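Local coordinates for periplasmic protein TorT (Vibrio parahaemolyticus, PDB 3O1I), which probably binds trimethylamine N-oxide in the periplasm and signals it to the sensor kinase TorS, as a TorT-type member of the bacterial solute-binding protein 2 family, at residues H75-N80 with N95-D100. Numbering follows the deposited sequence.
Sequences HAYEHN and NQLDLD
In His75 (chi1 -51°) and Asp98 (chi1 -65°) CG lies anti to the carbonyl carbon, beside the backbone N. Ring and carboxylate cross obliquely, their planes 27° apart. His75 CE1 lies 3.0 Å from Asp98 OD2; His75 ND1, 3.4 Å from the same oxygen, is too poorly angled for a hydrogen bond. The other carboxylate oxygen is gripped within its own loop: Gln96 NE2 donates to Asp98 OD1 over 3.1 Å, nearly straight, from above the carboxylate plane.

Between the two histidines, Glu78 runs its extended side chain past the backbone of the partner loop. Its CA makes a CA-H...O contact with Asp98 O at 2.9 Å, and its CB and CG lie against the same oxygen. Glu78 CG also rests on one face of the His79 ring, near the rim. That imidazole crosses the Asp100 side chain at about a right angle, ND1 being 3.5 Å from Asp100 CB. Leu99 CD2 touches Tyr77 O, while Leu97 CD1 approaches Tyr77 CD1 at 4.4 Å.

Tyr77 links the loops to helix 49-62: its OH hydrogen-bonds Gln52 OE1 and its side chain touches Glu53 and Leu56. The contact thus joins two loops that follow adjacent strands, 66-69 and 90-92, of the five-stranded parallel sheet in one lobe of the periplasmic-binding-protein fold, and Tyr77 and Leu97 both pack on Leu69 of strand 66-69.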
loop_
_atom_site.group_PDB
_atom_site.type_symbol
_atom_site.label_atom_id
_atom_site.label_comp_id
_atom_site.label_asym_id
_atom_site.label_seq_id
_atom_site.Cartn_x
_atom_site.Cartn_y
_atom_site.Cartn_z
ATOM N N HIS D 75 5.817 -15.123 29.027
ATOM C CA HIS D 75 6.383 -14.218 30.014
ATOM C C HIS D 75 5.935 -12.751 29.905
ATOM O O HIS D 75 6.641 -11.845 30.355
ATOM C CB HIS D 75 7.905 -14.291 29.936
ATOM C CG HIS D 75 8.448 -15.689 29.992
ATOM N ND1 HIS D 75 8.131 -16.574 31.000
ATOM C CD2 HIS D 75 9.287 -16.353 29.161
ATOM C CE1 HIS D 75 8.749 -17.724 30.787
ATOM N NE2 HIS D 75 9.457 -17.616 29.677
ATOM N N ALA D 76 4.754 -12.523 29.336
ATOM C CA ALA D 76 4.227 -11.170 29.158
ATOM C C ALA D 76 3.607 -10.566 30.417
ATOM O O ALA D 76 3.850 -9.404 30.737
ATOM C CB ALA D 76 3.203 -11.164 28.037
ATOM N N TYR D 77 2.804 -11.355 31.124
ATOM C CA TYR D 77 2.135 -10.889 32.335
ATOM C C TYR D 77 2.615 -11.699 33.527
ATOM O O TYR D 77 1.880 -11.891 34.504
ATOM C CB TYR D 77 0.632 -11.061 32.165
ATOM C CG TYR D 77 0.167 -10.622 30.808
ATOM C CD1 TYR D 77 -0.816 -11.328 30.128
ATOM C CD2 TYR D 77 0.713 -9.495 30.198
ATOM C CE1 TYR D 77 -1.249 -10.922 28.867
ATOM C CE2 TYR D 77 0.290 -9.079 28.941
ATOM C CZ TYR D 77 -0.691 -9.794 28.281
ATOM O OH TYR D 77 -1.122 -9.377 27.043
ATOM N N GLU D 78 3.860 -12.164 33.433
ATOM C CA GLU D 78 4.488 -12.980 34.468
ATOM C C GLU D 78 4.543 -12.272 35.820
ATOM O O GLU D 78 4.325 -12.886 36.865
ATOM C CB GLU D 78 5.906 -13.365 34.031
ATOM C CG GLU D 78 6.563 -14.435 34.889
ATOM C CD GLU D 78 8.009 -14.693 34.498
ATOM O OE1 GLU D 78 8.487 -14.082 33.517
ATOM O OE2 GLU D 78 8.669 -15.510 35.172
ATOM N N HIS D 79 4.825 -10.976 35.786
ATOM C CA HIS D 79 4.926 -10.185 37.000
ATOM C C HIS D 79 4.004 -8.976 36.936
ATOM O O HIS D 79 4.236 -8.000 37.646
ATOM C CB HIS D 79 6.364 -9.690 37.173
ATOM C CG HIS D 79 7.396 -10.766 37.050
ATOM N ND1 HIS D 79 7.497 -11.806 37.947
ATOM C CD2 HIS D 79 8.377 -10.958 36.139
ATOM C CE1 HIS D 79 8.500 -12.591 37.596
ATOM N NE2 HIS D 79 9.050 -12.100 36.501
ATOM N N ASN D 80 2.962 -9.021 36.108
ATOM C CA ASN D 80 2.097 -7.851 35.983
ATOM C C ASN D 80 0.615 -8.082 35.753
ATOM O O ASN D 80 -0.163 -7.148 35.858
ATOM C CB ASN D 80 2.608 -6.964 34.846
ATOM C CG ASN D 80 4.111 -6.789 34.876
ATOM O OD1 ASN D 80 4.653 -6.100 35.740
ATOM N ND2 ASN D 80 4.800 -7.434 33.937
ATOM N N ASN D 95 -2.359 -20.888 25.339
ATOM C CA ASN D 95 -0.924 -20.759 25.502
ATOM C C ASN D 95 -0.452 -20.722 26.947
ATOM O O ASN D 95 -1.193 -20.356 27.863
ATOM C CB ASN D 95 -0.434 -19.525 24.728
ATOM C CG ASN D 95 -0.781 -19.600 23.243
ATOM O OD1 ASN D 95 -0.152 -20.336 22.491
ATOM N ND2 ASN D 95 -1.806 -18.857 22.824
ATOM N N GLN D 96 0.792 -21.130 27.141
ATOM C CA GLN D 96 1.392 -21.155 28.457
ATOM C C GLN D 96 1.398 -19.755 29.050
ATOM O O GLN D 96 1.924 -18.826 28.436
ATOM C CB GLN D 96 2.822 -21.678 28.350
ATOM C CG GLN D 96 3.486 -21.972 29.681
ATOM C CD GLN D 96 2.574 -22.741 30.608
ATOM O OE1 GLN D 96 1.736 -23.529 30.160
ATOM N NE2 GLN D 96 2.731 -22.522 31.908
ATOM N N LEU D 97 0.809 -19.603 30.237
ATOM C CA LEU D 97 0.768 -18.315 30.925
ATOM C C LEU D 97 1.611 -18.382 32.194
ATOM O O LEU D 97 1.108 -18.720 33.258
ATOM C CB LEU D 97 -0.674 -17.949 31.285
ATOM C CG LEU D 97 -0.877 -16.647 32.065
ATOM C CD1 LEU D 97 -0.109 -15.508 31.400
ATOM C CD2 LEU D 97 -2.361 -16.323 32.122
ATOM N N ASP D 98 2.893 -18.057 32.080
ATOM C CA ASP D 98 3.795 -18.098 33.228
ATOM C C ASP D 98 3.653 -16.905 34.175
ATOM O O ASP D 98 4.070 -15.795 33.850
ATOM C CB ASP D 98 5.256 -18.191 32.764
ATOM C CG ASP D 98 5.562 -19.490 32.028
ATOM O OD1 ASP D 98 5.056 -20.552 32.454
ATOM O OD2 ASP D 98 6.322 -19.452 31.033
ATOM N N LEU D 99 3.077 -17.144 35.349
ATOM C CA LEU D 99 2.895 -16.091 36.346
ATOM C C LEU D 99 3.905 -16.243 37.489
ATOM O O LEU D 99 4.610 -17.247 37.575
ATOM C CB LEU D 99 1.474 -16.146 36.899
ATOM C CG LEU D 99 0.409 -16.026 35.809
ATOM C CD1 LEU D 99 -0.974 -16.228 36.397
ATOM C CD2 LEU D 99 0.511 -14.666 35.155
ATOM N N ASP D 100 3.981 -15.235 38.353
ATOM C CA ASP D 100 4.885 -15.257 39.502
ATOM C C ASP D 100 4.084 -15.836 40.667
ATOM O O ASP D 100 2.875 -16.052 40.531
ATOM C CB ASP D 100 5.346 -13.827 39.818
ATOM C CG ASP D 100 6.168 -13.734 41.092
ATOM O OD1 ASP D 100 7.148 -14.497 41.238
ATOM O OD2 ASP D 100 5.834 -12.884 41.947
#